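Local coordinates for high affinity transport system protein p37 (Mycoplasma hyorhinis, PDB 3EKI) that binds thiamine diphosphate outside the cell membrane and forms part of a high-affinity transport system, at residues Arg244-Leu249 against Asp301-Phe306. Numbering follows the deposited sequence.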
loop_
_atom_site.group_PDB
_atom_site.type_symbol
_atom_site.label_atom_id
_atom_site.label_comp_id
_atom_site.label_asym_id
_atom_site.label_seq_id
_atom_site.Cartn_x
_atom_site.Cartn_y
_atom_site.Cartn_z
ATOM N N ARG A 244 -7.677 -18.158 16.522
ATOM C CA ARG A 244 -8.725 -17.190 16.224
ATOM C C ARG A 244 -9.335 -16.556 17.476
ATOM O O ARG A 244 -9.591 -15.352 17.499
ATOM C CB ARG A 244 -9.824 -17.839 15.379
ATOM C CG ARG A 244 -10.913 -16.877 14.931
ATOM C CD ARG A 244 -12.283 -17.336 15.402
ATOM N NE ARG A 244 -12.728 -18.537 14.701
ATOM C CZ ARG A 244 -12.953 -19.706 15.291
ATOM N NH1 ARG A 244 -12.773 -19.837 16.598
ATOM N NH2 ARG A 244 -13.356 -20.747 14.574
ATOM N N ASN A 245 -9.575 -17.359 18.511
ATOM C CA ASN A 245 -10.234 -16.849 19.704
ATOM C C ASN A 245 -9.369 -15.872 20.495
ATOM O O ASN A 245 -9.892 -15.212 21.389
ATOM C CB ASN A 245 -10.665 -18.009 20.597
ATOM C CG ASN A 245 -11.862 -18.748 20.005
ATOM O OD1 ASN A 245 -12.525 -18.289 19.085
ATOM N ND2 ASN A 245 -12.158 -19.922 20.529
ATOM N N PHE A 246 -8.087 -15.732 20.167
ATOM C CA PHE A 246 -7.268 -14.684 20.779
ATOM C C PHE A 246 -7.700 -13.306 20.289
ATOM O O PHE A 246 -7.345 -12.285 20.881
ATOM C CB PHE A 246 -5.775 -14.914 20.525
ATOM C CG PHE A 246 -5.200 -15.973 21.470
ATOM C CD1 PHE A 246 -5.002 -15.631 22.799
ATOM C CD2 PHE A 246 -4.883 -17.229 21.008
ATOM C CE1 PHE A 246 -4.465 -16.576 23.666
ATOM C CE2 PHE A 246 -4.347 -18.169 21.863
ATOM C CZ PHE A 246 -4.153 -17.829 23.178
ATOM N N GLY A 247 -8.483 -13.274 19.205
ATOM C CA GLY A 247 -9.093 -12.036 18.746
ATOM C C GLY A 247 -8.286 -11.399 17.634
ATOM O O GLY A 247 -7.127 -11.039 17.840
ATOM N N ILE A 248 -8.901 -11.232 16.463
ATOM C CA ILE A 248 -8.202 -10.685 15.312
ATOM C C ILE A 248 -8.731 -9.318 14.892
ATOM O O ILE A 248 -9.920 -9.152 14.599
ATOM C CB ILE A 248 -8.345 -11.660 14.137
ATOM C CG1 ILE A 248 -7.731 -13.032 14.387
ATOM C CG2 ILE A 248 -7.778 -11.035 12.866
ATOM C CD1 ILE A 248 -8.065 -14.078 13.345
ATOM N N LEU A 249 -7.832 -8.359 14.852
ATOM C CA LEU A 249 -8.099 -7.040 14.274
ATOM C C LEU A 249 -7.746 -7.042 12.795
ATOM O O LEU A 249 -6.721 -7.602 12.408
ATOM C CB LEU A 249 -7.259 -5.969 14.922
ATOM C CG LEU A 249 -7.376 -5.713 16.410
ATOM C CD1 LEU A 249 -6.542 -4.484 16.765
ATOM C CD2 LEU A 249 -8.828 -5.518 16.838
ATOM N N ASP A 301 -9.003 -7.711 24.686
ATOM C CA ASP A 301 -9.600 -8.948 24.191
ATOM C C ASP A 301 -9.167 -9.315 22.770
ATOM O O ASP A 301 -9.690 -10.251 22.162
ATOM C CB ASP A 301 -11.119 -8.814 24.221
ATOM C CG ASP A 301 -11.765 -8.635 25.574
ATOM O OD1 ASP A 301 -11.194 -9.038 26.600
ATOM O OD2 ASP A 301 -12.891 -8.090 25.603
ATOM N N PHE A 302 -8.201 -8.589 22.226
ATOM C CA PHE A 302 -7.627 -8.798 20.918
ATOM C C PHE A 302 -6.101 -8.928 21.009
ATOM O O PHE A 302 -5.456 -8.106 21.676
ATOM C CB PHE A 302 -8.036 -7.666 19.950
ATOM C CG PHE A 302 -9.545 -7.835 19.696
ATOM C CD1 PHE A 302 -9.980 -8.604 18.647
ATOM C CD2 PHE A 302 -10.444 -7.241 20.552
ATOM C CE1 PHE A 302 -11.332 -8.802 18.462
ATOM C CE2 PHE A 302 -11.803 -7.431 20.392
ATOM C CZ PHE A 302 -12.207 -8.248 19.359
ATOM N N HIS A 303 -5.558 -9.933 20.323
ATOM C CA HIS A 303 -4.120 -10.198 20.364
ATOM C C HIS A 303 -3.463 -10.448 19.020
ATOM O O HIS A 303 -2.259 -10.698 18.969
ATOM C CB HIS A 303 -3.831 -11.426 21.256
ATOM C CG HIS A 303 -4.369 -11.239 22.645
ATOM N ND1 HIS A 303 -5.668 -11.518 22.978
ATOM C CD2 HIS A 303 -3.780 -10.791 23.783
ATOM C CE1 HIS A 303 -5.869 -11.258 24.275
ATOM N NE2 HIS A 303 -4.734 -10.811 24.783
ATOM N N ILE A 304 -4.230 -10.366 17.925
ATOM C CA ILE A 304 -3.707 -10.538 16.579
ATOM C C ILE A 304 -4.146 -9.349 15.736
ATOM O O ILE A 304 -5.276 -8.901 15.957
ATOM C CB ILE A 304 -4.192 -11.876 16.011
ATOM C CG1 ILE A 304 -3.735 -13.068 16.876
ATOM C CG2 ILE A 304 -3.791 -12.061 14.562
ATOM C CD1 ILE A 304 -4.672 -14.248 16.747
ATOM N N ALA A 305 -3.300 -8.846 14.853
ATOM C CA ALA A 305 -3.734 -7.756 13.989
ATOM C C ALA A 305 -3.084 -7.823 12.616
ATOM O O ALA A 305 -1.946 -8.269 12.453
ATOM C CB ALA A 305 -3.448 -6.393 14.596
ATOM N N PHE A 306 -3.852 -7.372 11.611
ATOM C CA PHE A 306 -3.335 -7.277 10.257
ATOM C C PHE A 306 -2.900 -5.848 9.942
ATOM O O PHE A 306 -3.595 -4.930 10.375
ATOM C CB PHE A 306 -4.414 -7.677 9.263
ATOM C CG PHE A 306 -5.019 -9.054 9.411
ATOM C CD1 PHE A 306 -4.366 -10.040 10.147
ATOM C CD2 PHE A 306 -6.221 -9.351 8.785
ATOM C CE1 PHE A 306 -4.945 -11.297 10.254
ATOM C CE2 PHE A 306 -6.792 -10.589 8.922
ATOM C CZ PHE A 306 -6.136 -11.576 9.635
#
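The carbonyl oxygen of G247 is gripped by two successive amides: I304 N comes 3.0 Å from G247 O, almost in line with its C=O bond, and H303 N approaches the same oxygen more from the side, tilted from the carbonyl plane. One residue earlier, F246 O takes a bond from H303 ND1 at 2.8 Å, nearly straight (165°), with the oxygen in the imidazole plane and the nitrogen on a carbonyl lone pair. Histidine suits this place because its ring N-H can reach the carbonyl of F246 in the turn after helix 240-245. The F246 ring turns an edge toward the imidazole face in an offset edge-to-face pair, planes 84° apart. G247, where the chain leaves helical backbone angles, has a positive phi that calls for glycine, and its bare CA lets F302 CD1 come 3.4 Å from G247 C. The chain then enters strand 248-250, which lies between 288-290 and 304-308, parallel to both, in the mixed sheet of one lobe of this periplasmic-binding-protein-like fold. L249 N bonds I304 O and L249 O receives F306 N, the usual parallel ladder. On one face of the sheet the beta-branched I248 and I304 pack across adjacent strands, CG1 of the former 4.1 Å from CD1 of the latter, while the flat F306 ring offers a face to I248 CG2 in a CH-pi contact. On the other, A305's single methyl lets L249 CB come within 3.8 Å of A305 CB. L249 CD2 also reaches back to F302 CG, in the loop before strand 304-308.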